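Local coordinates for protein probable hydrolase (PDB 7AL6) that is of unknown function but has the alpha/beta hydrolase fold and is probably a hydrolase, perhaps a lipolytic one, at residues Gly189-Pro194 / Thr198-Ala203; Asp59-Gly62 / His68-Glu71; Glu168-Met171 / Glu176-Arg179; Leu150-Lys155 / Leu205-Pro210; Glu7-Ile10 / Ile15-Ala18. All blocks are in the same frame, centred on the assembly; numbering follows the deposited sequence.

Contact 1 of 5, residues Gly189-Pro194 / Thr198-Ala203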
# COMPACT_ATOMS: atom_id res chain seq x y z
N GLY A 189 15.68 -14.70 -10.87
CA GLY A 189 15.32 -14.95 -9.46
C GLY A 189 16.24 -14.33 -8.43
O GLY A 189 15.96 -14.43 -7.28
N LEU A 190 17.32 -13.70 -8.84
CA LEU A 190 18.27 -13.08 -7.90
C LEU A 190 18.11 -11.56 -7.86
O LEU A 190 17.96 -10.90 -8.91
CB LEU A 190 19.71 -13.42 -8.32
CG LEU A 190 20.06 -14.91 -8.23
CD1 LEU A 190 21.51 -15.14 -8.51
CD2 LEU A 190 19.71 -15.39 -6.85
N GLU A 191 18.17 -11.03 -6.66
CA GLU A 191 18.29 -9.61 -6.49
C GLU A 191 19.55 -9.25 -5.73
O GLU A 191 20.00 -10.00 -4.87
CB GLU A 191 17.08 -9.04 -5.74
CG GLU A 191 16.95 -9.44 -4.34
CD GLU A 191 15.71 -8.80 -3.71
OE1 GLU A 191 14.64 -9.44 -3.73
OE2 GLU A 191 15.79 -7.64 -3.26
N PRO A 192 20.10 -8.07 -5.99
CA PRO A 192 21.31 -7.63 -5.27
C PRO A 192 21.00 -7.09 -3.91
O PRO A 192 20.01 -6.38 -3.70
CB PRO A 192 21.86 -6.51 -6.16
CG PRO A 192 20.55 -5.85 -6.71
CD PRO A 192 19.70 -7.12 -7.04
N VAL A 193 21.87 -7.42 -2.96
CA VAL A 193 21.74 -6.96 -1.59
C VAL A 193 23.16 -6.61 -1.13
O VAL A 193 24.14 -6.86 -1.87
CB VAL A 193 21.10 -8.01 -0.67
CG1 VAL A 193 19.69 -8.29 -1.11
CG2 VAL A 193 21.94 -9.27 -0.64
N PRO A 194 23.32 -5.95 0.02
CA PRO A 194 24.68 -5.56 0.45
C PRO A 194 25.55 -6.80 0.56
O PRO A 194 25.23 -7.75 1.28
CB PRO A 194 24.43 -4.89 1.81
CG PRO A 194 23.00 -4.39 1.71
CD PRO A 194 22.29 -5.46 0.94
N THR A 198 20.53 -12.56 -3.20
CA THR A 198 19.47 -13.27 -2.46
C THR A 198 18.47 -13.77 -3.51
O THR A 198 18.27 -13.07 -4.47
CB THR A 198 18.85 -12.34 -1.41
OG1 THR A 198 19.71 -12.29 -0.28
CG2 THR A 198 17.49 -12.77 -0.94
N TRP A 199 17.88 -14.93 -3.32
CA TRP A 199 16.83 -15.44 -4.23
C TRP A 199 15.59 -14.61 -3.87
O TRP A 199 15.12 -14.75 -2.76
CB TRP A 199 16.63 -16.96 -4.07
CG TRP A 199 17.62 -17.79 -4.82
CD1 TRP A 199 18.82 -18.25 -4.36
CD2 TRP A 199 17.53 -18.21 -6.17
NE1 TRP A 199 19.47 -18.93 -5.34
CE2 TRP A 199 18.70 -18.93 -6.47
CE3 TRP A 199 16.57 -18.08 -7.17
CZ2 TRP A 199 18.93 -19.50 -7.71
CZ3 TRP A 199 16.80 -18.64 -8.40
CH2 TRP A 199 17.96 -19.35 -8.66
N ARG A 200 15.10 -13.75 -4.77
CA ARG A 200 13.99 -12.82 -4.48
C ARG A 200 12.78 -13.64 -4.10
O ARG A 200 12.39 -14.49 -4.85
CB ARG A 200 13.70 -11.92 -5.67
CG ARG A 200 12.54 -10.96 -5.46
CD ARG A 200 12.44 -9.85 -6.48
NE ARG A 200 11.32 -9.01 -6.15
CZ ARG A 200 10.07 -9.30 -6.41
NH1 ARG A 200 9.77 -10.41 -7.04
NH2 ARG A 200 9.11 -8.47 -6.04
N THR A 201 12.14 -13.31 -3.00
CA THR A 201 11.03 -14.12 -2.54
C THR A 201 10.26 -13.36 -1.45
O THR A 201 10.72 -12.34 -0.93
CB THR A 201 11.53 -15.48 -2.02
OG1 THR A 201 10.44 -16.40 -1.93
CG2 THR A 201 12.19 -15.32 -0.65
N ASP A 202 9.06 -13.83 -1.19
CA ASP A 202 8.21 -13.27 -0.15
C ASP A 202 8.16 -14.31 0.95
O ASP A 202 7.87 -15.49 0.70
CB ASP A 202 6.84 -12.95 -0.72
CG ASP A 202 6.02 -12.05 0.17
OD1 ASP A 202 5.95 -12.28 1.42
OD2 ASP A 202 5.38 -11.14 -0.41
N ALA A 203 8.52 -13.90 2.16
CA ALA A 203 8.49 -14.82 3.28
C ALA A 203 7.11 -15.40 3.51
O ALA A 203 6.98 -16.48 4.08
CB ALA A 203 8.98 -14.12 4.55
O HOH W 1 13.62 -15.85 -6.54
O HOH W 2 13.71 -11.22 -1.31

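Contact 2 of 5, residues Asp59-Gly62 / His68-Glu71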
# COMPACT_ATOMS: atom_id res chain seq x y z
N ASP A 59 5.30 -14.25 -14.42
CA ASP A 59 5.92 -14.37 -13.10
C ASP A 59 4.73 -14.33 -12.14
O ASP A 59 3.99 -13.40 -12.19
CB ASP A 59 6.93 -13.26 -12.80
CG ASP A 59 8.33 -13.55 -13.30
OD1 ASP A 59 8.64 -14.68 -13.48
OD2 ASP A 59 9.05 -12.63 -13.51
N PHE A 60 4.57 -15.30 -11.27
CA PHE A 60 3.52 -15.24 -10.24
C PHE A 60 3.92 -14.13 -9.26
O PHE A 60 5.09 -13.86 -9.04
CB PHE A 60 3.40 -16.56 -9.47
CG PHE A 60 2.52 -17.59 -10.10
CD1 PHE A 60 1.28 -17.25 -10.60
CD2 PHE A 60 2.92 -18.91 -10.18
CE1 PHE A 60 0.47 -18.19 -11.18
CE2 PHE A 60 2.09 -19.86 -10.76
CZ PHE A 60 0.87 -19.50 -11.26
N ALA A 61 2.94 -13.63 -8.54
CA ALA A 61 3.12 -12.66 -7.45
C ALA A 61 4.15 -13.22 -6.45
O ALA A 61 4.10 -14.39 -6.12
CB ALA A 61 1.81 -12.40 -6.78
N GLY A 62 5.10 -12.39 -6.04
CA GLY A 62 6.16 -12.75 -5.09
C GLY A 62 7.24 -13.61 -5.71
O GLY A 62 8.05 -14.10 -4.98
N HIS A 68 5.63 -8.21 -5.16
CA HIS A 68 5.05 -8.83 -3.98
C HIS A 68 3.64 -8.30 -3.75
O HIS A 68 3.33 -7.15 -4.06
CB HIS A 68 5.90 -8.56 -2.73
CG HIS A 68 7.30 -9.03 -2.85
ND1 HIS A 68 7.62 -10.31 -3.23
CD2 HIS A 68 8.47 -8.37 -2.68
CE1 HIS A 68 8.93 -10.44 -3.27
NE2 HIS A 68 9.47 -9.27 -2.95
N ARG A 69 2.78 -9.14 -3.20
CA ARG A 69 1.43 -8.71 -2.85
C ARG A 69 1.47 -7.65 -1.75
O ARG A 69 2.40 -7.60 -0.94
CB ARG A 69 0.60 -9.90 -2.34
CG ARG A 69 0.39 -11.04 -3.36
CD ARG A 69 -0.79 -11.92 -2.92
NE ARG A 69 -0.95 -13.09 -3.78
CZ ARG A 69 -1.34 -13.03 -5.04
NH1 ARG A 69 -1.64 -11.87 -5.59
NH2 ARG A 69 -1.45 -14.14 -5.75
N ALA A 70 0.43 -6.84 -1.70
CA ALA A 70 0.29 -5.84 -0.64
C ALA A 70 0.23 -6.50 0.74
O ALA A 70 0.03 -7.72 0.88
CB ALA A 70 -0.96 -4.99 -0.86
N GLU A 71 0.44 -5.68 1.77
CA GLU A 71 0.46 -6.14 3.15
C GLU A 71 -0.82 -6.90 3.50
O GLU A 71 -1.92 -6.47 3.14
CB GLU A 71 0.56 -4.94 4.09
CG GLU A 71 1.78 -4.10 3.95
CD GLU A 71 2.81 -4.45 5.00
OE1 GLU A 71 3.51 -3.53 5.47
OE2 GLU A 71 2.90 -5.64 5.37

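Contact 3 of 5, residues Glu168-Met171 / Glu176-Arg179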
# COMPACT_ATOMS: atom_id res chain seq x y z
N GLU A 168 24.31 -23.04 -6.82
CA GLU A 168 24.42 -24.31 -6.11
C GLU A 168 23.43 -24.40 -4.97
O GLU A 168 22.91 -25.49 -4.69
CB GLU A 168 25.86 -24.49 -5.59
CG GLU A 168 26.85 -24.74 -6.73
CD GLU A 168 28.29 -24.39 -6.39
OE1 GLU A 168 29.07 -24.15 -7.34
OE2 GLU A 168 28.65 -24.38 -5.18
N ALA A 169 23.08 -23.29 -4.32
CA ALA A 169 22.04 -23.39 -3.31
C ALA A 169 20.71 -23.85 -3.91
O ALA A 169 19.91 -24.51 -3.23
CB ALA A 169 21.90 -22.07 -2.57
N ARG A 170 20.47 -23.54 -5.20
CA ARG A 170 19.20 -23.90 -5.84
C ARG A 170 19.23 -25.34 -6.36
O ARG A 170 18.19 -25.98 -6.46
CB ARG A 170 18.89 -22.92 -6.99
CG ARG A 170 17.60 -23.20 -7.79
CD ARG A 170 16.36 -23.14 -6.96
NE ARG A 170 15.13 -23.45 -7.72
CZ ARG A 170 14.67 -24.68 -7.90
NH1 ARG A 170 15.32 -25.72 -7.38
NH2 ARG A 170 13.55 -24.89 -8.59
N MET A 171 20.42 -25.89 -6.66
CA MET A 171 20.50 -27.28 -7.06
C MET A 171 20.20 -28.21 -5.89
O MET A 171 19.54 -29.23 -6.05
CB MET A 171 21.87 -27.57 -7.64
CG MET A 171 22.08 -26.87 -8.93
SD MET A 171 23.79 -26.81 -9.41
CE MET A 171 23.92 -28.50 -10.04
N GLU A 176 15.81 -32.26 -7.40
CA GLU A 176 17.06 -32.21 -8.17
C GLU A 176 16.77 -31.50 -9.50
O GLU A 176 15.84 -31.90 -10.16
CB GLU A 176 17.53 -33.64 -8.42
CG GLU A 176 18.62 -33.74 -9.46
CD GLU A 176 19.54 -34.94 -9.27
OE1 GLU A 176 20.76 -34.74 -9.27
OE2 GLU A 176 19.02 -36.06 -9.11
N ILE A 177 17.51 -30.45 -9.83
CA ILE A 177 17.46 -29.77 -11.15
C ILE A 177 18.90 -29.60 -11.61
O ILE A 177 19.77 -29.54 -10.78
CB ILE A 177 16.67 -28.45 -11.15
CG1 ILE A 177 17.39 -27.32 -10.43
CG2 ILE A 177 15.27 -28.63 -10.62
CD1 ILE A 177 16.98 -25.96 -10.92
N SER A 178 19.12 -29.50 -12.90
CA SER A 178 20.45 -29.36 -13.52
C SER A 178 21.07 -27.98 -13.21
O SER A 178 20.34 -27.06 -12.84
CB SER A 178 20.36 -29.59 -14.98
OG SER A 178 19.90 -28.45 -15.62
N ARG A 179 22.39 -27.86 -13.34
CA ARG A 179 23.14 -26.61 -13.08
C ARG A 179 22.61 -25.54 -14.04
O ARG A 179 22.36 -24.45 -13.59
CB ARG A 179 24.65 -26.79 -13.25
CG ARG A 179 25.46 -25.54 -12.96
CD ARG A 179 26.97 -25.73 -12.86
NE ARG A 179 27.36 -26.49 -11.69
CZ ARG A 179 27.61 -25.99 -10.49
NH1 ARG A 179 27.56 -24.68 -10.28
NH2 ARG A 179 27.93 -26.80 -9.51

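Contact 4 of 5, residues Leu150-Lys155 / Leu205-Pro210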
# COMPACT_ATOMS: atom_id res chain seq x y z
N LEU A 150 1.85 -15.41 13.24
CA LEU A 150 2.40 -14.61 14.34
C LEU A 150 3.92 -14.64 14.34
O LEU A 150 4.57 -13.64 14.68
CB LEU A 150 1.87 -15.11 15.69
CG LEU A 150 0.38 -14.99 16.01
CD1 LEU A 150 0.12 -15.55 17.41
CD2 LEU A 150 -0.14 -13.59 15.94
N ALA A 151 4.51 -15.78 13.99
CA ALA A 151 5.96 -15.95 13.98
C ALA A 151 6.64 -15.43 12.73
O ALA A 151 7.87 -15.54 12.62
CB ALA A 151 6.32 -17.43 14.16
N LEU A 152 5.90 -14.85 11.78
CA LEU A 152 6.50 -14.59 10.48
C LEU A 152 7.43 -13.39 10.49
O LEU A 152 8.31 -13.29 9.63
CB LEU A 152 5.42 -14.35 9.43
CG LEU A 152 5.94 -14.41 7.99
CD1 LEU A 152 6.18 -15.87 7.63
CD2 LEU A 152 4.97 -13.73 7.05
N ARG A 153 7.20 -12.46 11.40
CA ARG A 153 8.09 -11.30 11.50
C ARG A 153 9.57 -11.71 11.48
O ARG A 153 10.41 -11.00 10.91
CB ARG A 153 7.77 -10.52 12.78
CG ARG A 153 8.00 -11.32 14.09
CD ARG A 153 7.09 -10.86 15.24
NE ARG A 153 7.24 -9.44 15.57
CZ ARG A 153 6.29 -8.52 15.45
NH1 ARG A 153 5.07 -8.85 15.01
NH2 ARG A 153 6.54 -7.25 15.79
N HIS A 154 9.89 -12.85 12.08
CA HIS A 154 11.27 -13.24 12.38
C HIS A 154 11.97 -13.96 11.22
O HIS A 154 13.03 -14.57 11.43
CB HIS A 154 11.30 -14.15 13.63
CG HIS A 154 10.65 -13.54 14.85
ND1 HIS A 154 11.12 -12.39 15.45
CD2 HIS A 154 9.59 -13.94 15.59
CE1 HIS A 154 10.36 -12.10 16.49
NE2 HIS A 154 9.42 -13.02 16.59
N LYS A 155 11.43 -13.89 9.99
CA LYS A 155 12.02 -14.58 8.85
C LYS A 155 13.00 -13.68 8.10
O LYS A 155 12.78 -12.47 7.96
CB LYS A 155 10.95 -15.09 7.87
CG LYS A 155 9.98 -16.13 8.44
CD LYS A 155 10.35 -17.57 8.07
CE LYS A 155 9.25 -18.55 8.48
NZ LYS A 155 9.78 -19.86 8.94
N LEU A 205 5.40 -16.78 1.43
CA LEU A 205 5.30 -17.98 0.62
C LEU A 205 5.59 -19.23 1.44
O LEU A 205 5.30 -20.33 0.97
CB LEU A 205 6.29 -17.92 -0.55
CG LEU A 205 5.85 -16.93 -1.64
CD1 LEU A 205 6.90 -16.65 -2.65
CD2 LEU A 205 4.59 -17.44 -2.35
N THR A 206 6.20 -19.09 2.63
CA THR A 206 6.49 -20.24 3.51
C THR A 206 5.33 -20.58 4.43
O THR A 206 5.40 -21.59 5.14
CB THR A 206 7.74 -19.99 4.40
OG1 THR A 206 7.48 -18.95 5.38
CG2 THR A 206 8.90 -19.59 3.59
N LEU A 207 4.30 -19.74 4.50
CA LEU A 207 3.23 -19.97 5.45
C LEU A 207 2.44 -21.20 5.04
O LEU A 207 2.32 -21.49 3.84
CB LEU A 207 2.30 -18.78 5.52
CG LEU A 207 2.88 -17.50 6.15
CD1 LEU A 207 1.97 -16.32 5.78
CD2 LEU A 207 3.00 -17.63 7.66
N PRO A 208 1.91 -21.95 5.99
CA PRO A 208 0.99 -23.04 5.63
C PRO A 208 -0.40 -22.49 5.37
O PRO A 208 -0.80 -21.47 5.92
CB PRO A 208 1.02 -23.95 6.85
CG PRO A 208 1.32 -23.06 8.00
CD PRO A 208 2.18 -21.90 7.43
N SER A 209 -1.15 -23.18 4.52
CA SER A 209 -2.49 -22.73 4.21
C SER A 209 -3.37 -22.79 5.46
O SER A 209 -3.22 -23.70 6.29
CB SER A 209 -3.11 -23.57 3.09
OG SER A 209 -4.44 -23.11 2.86
N PRO A 210 -4.27 -21.83 5.65
CA PRO A 210 -5.20 -21.96 6.76
C PRO A 210 -6.30 -22.99 6.51
O PRO A 210 -7.00 -23.38 7.46
CB PRO A 210 -5.80 -20.56 6.88
CG PRO A 210 -5.70 -20.01 5.48
CD PRO A 210 -4.48 -20.59 4.87

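Contact 5 of 5, residues Glu7-Ile10 / Ile15-Ala18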
# COMPACT_ATOMS: atom_id res chain seq x y z
N GLU A 7 9.53 -8.17 -22.99
CA GLU A 7 9.44 -8.11 -21.53
C GLU A 7 8.50 -6.97 -21.15
O GLU A 7 8.76 -5.87 -21.58
CB GLU A 7 10.85 -8.00 -20.98
CG GLU A 7 10.91 -8.04 -19.49
CD GLU A 7 10.47 -9.34 -18.84
OE1 GLU A 7 9.82 -9.26 -17.84
OE2 GLU A 7 10.77 -10.38 -19.37
N VAL A 8 7.49 -7.23 -20.35
CA VAL A 8 6.49 -6.21 -19.97
C VAL A 8 6.01 -6.35 -18.52
O VAL A 8 6.24 -7.36 -17.91
CB VAL A 8 5.27 -6.31 -20.90
CG1 VAL A 8 5.65 -6.12 -22.35
CG2 VAL A 8 4.55 -7.63 -20.70
N ARG A 9 5.41 -5.29 -18.02
CA ARG A 9 4.69 -5.21 -16.75
C ARG A 9 3.22 -5.35 -17.13
O ARG A 9 2.84 -4.72 -18.11
CB ARG A 9 4.81 -3.85 -16.07
CG ARG A 9 6.21 -3.43 -15.72
CD ARG A 9 6.85 -4.48 -14.86
NE ARG A 9 6.55 -4.39 -13.45
CZ ARG A 9 7.06 -5.22 -12.55
NH1 ARG A 9 7.86 -6.18 -12.93
NH2 ARG A 9 6.77 -5.09 -11.28
N ILE A 10 2.45 -6.18 -16.45
CA ILE A 10 0.99 -6.29 -16.71
C ILE A 10 0.31 -5.71 -15.49
O ILE A 10 0.51 -6.22 -14.41
CB ILE A 10 0.57 -7.73 -17.02
CG1 ILE A 10 1.40 -8.32 -18.16
CG2 ILE A 10 -0.91 -7.79 -17.30
CD1 ILE A 10 1.16 -9.77 -18.42
N ILE A 15 -2.33 -5.52 -8.24
CA ILE A 15 -0.90 -5.89 -8.26
C ILE A 15 -0.37 -5.70 -9.67
O ILE A 15 -1.14 -5.78 -10.60
CB ILE A 15 -0.72 -7.35 -7.79
CG1 ILE A 15 0.71 -7.67 -7.38
CG2 ILE A 15 -1.22 -8.30 -8.85
CD1 ILE A 15 0.87 -8.97 -6.64
N GLU A 16 0.92 -5.52 -9.80
CA GLU A 16 1.59 -5.39 -11.09
C GLU A 16 2.46 -6.64 -11.27
O GLU A 16 3.27 -6.89 -10.42
CB GLU A 16 2.40 -4.12 -11.06
CG GLU A 16 2.68 -3.60 -12.42
CD GLU A 16 3.51 -2.35 -12.35
OE1 GLU A 16 2.93 -1.29 -12.21
OE2 GLU A 16 4.72 -2.49 -12.40
N LEU A 17 2.30 -7.37 -12.36
CA LEU A 17 3.07 -8.61 -12.58
C LEU A 17 4.01 -8.41 -13.76
O LEU A 17 3.78 -7.54 -14.55
CB LEU A 17 2.13 -9.78 -12.87
CG LEU A 17 1.10 -10.10 -11.81
CD1 LEU A 17 0.22 -11.23 -12.27
CD2 LEU A 17 1.76 -10.43 -10.50
N ALA A 18 5.06 -9.19 -13.79
CA ALA A 18 5.98 -9.21 -14.91
C ALA A 18 5.72 -10.43 -15.78
O ALA A 18 5.31 -11.49 -15.29
CB ALA A 18 7.43 -9.24 -14.41

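Contact 1 of 5, residues Gly189-Pro194 / Thr198-Ala203
Leu190 and Trp199 face each other across two short antiparallel strands, their CA atoms 4.6 Å apart as a non-hydrogen-bonded pair. Leu190 lays one methyl on the indole: CD2 stands 3.6 Å from the centroid of the five-membered ring and only 7° off its normal, a CH-pi contact. The indole NE1 is bonded to the Ala166 carbonyl in the helix 163-172. The next pair, Glu191 and Thr198, is the hydrogen-bonded one: Glu191 N gives to Thr198 O at 3.0 Å, and Thr198 N returns a bond to Glu191 O. Past the last bridge, Arg200 N still reaches Gly189 O at 2.7 Å, so the ladder runs on into the turn that leaves the helix 179-189.

Followed outward, the Arg200 side chain starts with CB 3.3 Å from Glu191 OE1. Arg200 CG is closer still, 3.1 Å from Glu191 OE1, and Arg200 CD is 3.5 Å from it. Arg200 NE is already 4.1 Å from Glu191 OE1, too far for a salt bridge, and the extended chain (CG anti to N, chi1 178°) carries the guanidinium onward to Gly64 and to Glu16 of the second subunit. Glu191 OE1 instead accepts from a water that also takes the N-H of Thr201, while OE2 is bonded to Ser11 of the second subunit. This is a two-stranded beta hairpin following a helix, with one flank at a subunit interface.

Contact 2 of 5, residues Asp59-Gly62 / His68-Glu71
Gly62 and His68 bring their CA atoms to 4.2 Å where the chain doubles back, and Gly62 has the positive phi (76°) that glycine tolerates best. The turn belongs to the long loop between the strand 53-58 and the helix 77-91 of the alpha/beta hydrolase fold. Both 59-62 and 68-71 lie in this loop, and the two pieces meet through just two pairs of residues.

At the glycine, the imidazole approaches edge-on: ND1 of His68 lies 3.4 Å from Gly62 CA, which sits near the ring plane. The next ring atom in line, His68 CE1, is 4.0 Å from Gly62 CA. The histidine also packs on Asp202 and on Glu16 of the second subunit.

The other pair is Ala61 with Arg69. The arginine runs extended from CG to NE, and Arg69 CG is already 3.9 Å from Ala61 CB. The polar end is held elsewhere, NH2 in a salt bridge with Asp83 of the helix 77-91, which would help fix the rotation of the planar group. Ala61 also touches Asp83 of that helix and Ile15, just before the strand 16-22. The alanine CB stands 3.6 Å above the guanidinium plane, over the centre, with Arg69 CZ 3.7 Å from Ala61 CB.

Contact 3 of 5, residues Glu168-Met171 / Glu176-Arg179
Met171 and Ile177 form the closest backbone approach, CA to CA 5.7 Å, but the tighter packing is made by their side chains with Arg179 and Arg170. The thioether of Met171 bends at chi3 (79°), which turns the terminal methyl onto the start of the next helix: Met171 CE is 3.7 Å from both CA and CB of Arg179. Its sulfur stands over the centre of the Arg179 guanidinium, 4.0 Å above the plane. On the inner side, Ile177 sets CD1 over one face of the Arg170 guanidinium, displaced toward the rim, with Arg170 NH1 3.9 Å from Ile177 CD1. The bend of Arg170 at chi2 (61°) accompanies a turn toward Asp38, with which NH2 makes a salt bridge, and the same arginine packs on His264.

The two pieces belong to successive helices of the alpha/beta hydrolase chain joined by a short loop, where the helix 163-172 ends and the helix 179-189 begins. Ser178 takes the N-cap position of the second helix: OG caps the N-H of Ala181 and is also bonded to the Asp268 carbonyl.

The outer side is looser. Arg179 is exposed, and its NH1 meets Glu168 OE1 at 3.3 Å in a weak salt bridge. The carboxylate and guanidinium planes stand 80° apart rather than lying flat together as in a two-pronged pairing. The place of Glu168 OE1 is less sure, so this bridge is doubtful in detail; Glu164 brings a like charge close.

Contact 4 of 5, residues Leu150-Lys155 / Leu205-Pro210
Leu152 and Leu207 touch methyl to methyl, CD1 of Leu152 3.6 Å from CD2 of Leu207, their side chains crossing at about a right angle. A second pair of methyls is wider, Leu152 CD2 and Leu207 CD1 at 4.2 Å. Leu152 holds CG anti to its backbone nitrogen (chi1 -166°), which sends the branch across to the other segment. Beside this pair, Lys155 runs past Thr206 in the opposite direction, and its nearest atom is a carbon, CE, 3.6 Å from Thr206 OG1. That hydroxyl is hydrogen-bonded to the Ala203 carbonyl.

In the next shell, Lys155 N is bonded to Leu152 O at 3.2 Å, a turn-like bond within the segment; Leu152 and Lys155 both direct CB toward 205-210. Leu207 also packs on Gln149 of the helix 138-150, and Leu152 on Arg204. The contact thus joins the end of that helix to the loop between the strand 196-199 and the helix 215-223, 50 residues further on. Nearby, Leu150 and Pro210 pack on the third subunit.

With only 151 Å² buried and no polar bond between the segments, cohesion here rests on van der Waals contact at the protein surface, between leucine methyls and between a lysine methylene and a hydroxyl.

Contact 5 of 5, residues Glu7-Ile10 / Ile15-Ala18
Arg9 pairs with Ala18 and Ile10 with Leu17 in the hairpin of strands 7-11 and 16-22, which forms one edge of the mixed alpha/beta hydrolase sheet. The axes of 7-10 and 16-18 run 159° apart in direction, so the strands are antiparallel with the usual twist of neighbouring strands.

Backbone hydrogen bonds frame the Ile10-Leu17 pair: Ile10 N to Leu17 O at 2.7 Å and Leu17 N to Ile10 O at 3.0 Å. Both are nearly straight at the hydrogen, the first at 170°. The Arg9-Ala18 pair is non-hydrogen-bonded. Leu17 O, already bonded to Ile10 N, also lies 3.3 Å from Arg9 CA in a CA-H...O contact.

Apolar contacts lie on the side of Ile10 and Leu17. Both side chains pack on Val87 of the helix 77-91; Ile10 also touches Val56, and Leu17 touches Leu58, both on the strand 53-58.

Charged groups occupy the side of Arg9. Bends at chi2 and chi3 fold this arginine back over the neighbouring strand, where Arg9 NH1 lies 3.4 Å from Ala18 CB and is bonded to the His65 carbonyl. Glu16 OE1 has its own salt bridge, with Arg200 of the second subunit. The other oxygen serves the hairpin: Arg9 NE reaches Glu16 OE2 at 2.8 Å, on the anti side of the carboxylate, with the oxygen lying in the guanidinium plane and the two planes nearly perpendicular.

From the N terminus, contact 5 comes first, closing the hairpin at the sheet edge. Contact 2 follows, closing a short turn after the strand 53-58; a probable hydrogen bond from Asp59 N to Ala18 O joins it to contact 5. Contact 4 then opens at the end of the helix 138-150 and closes only at 205-210. Contact 3 is nested within that loop, as is contact 1, and these two lie in series, touching where Trp199 meets Arg170. Contact 1 also touches contact 2 through Arg200 and His68, linking the hairpin 190-199 to the loop after the strand 53-58. None of the loops cross. Contacts 3 and 5 stay about 17 Å apart at their nearest atoms.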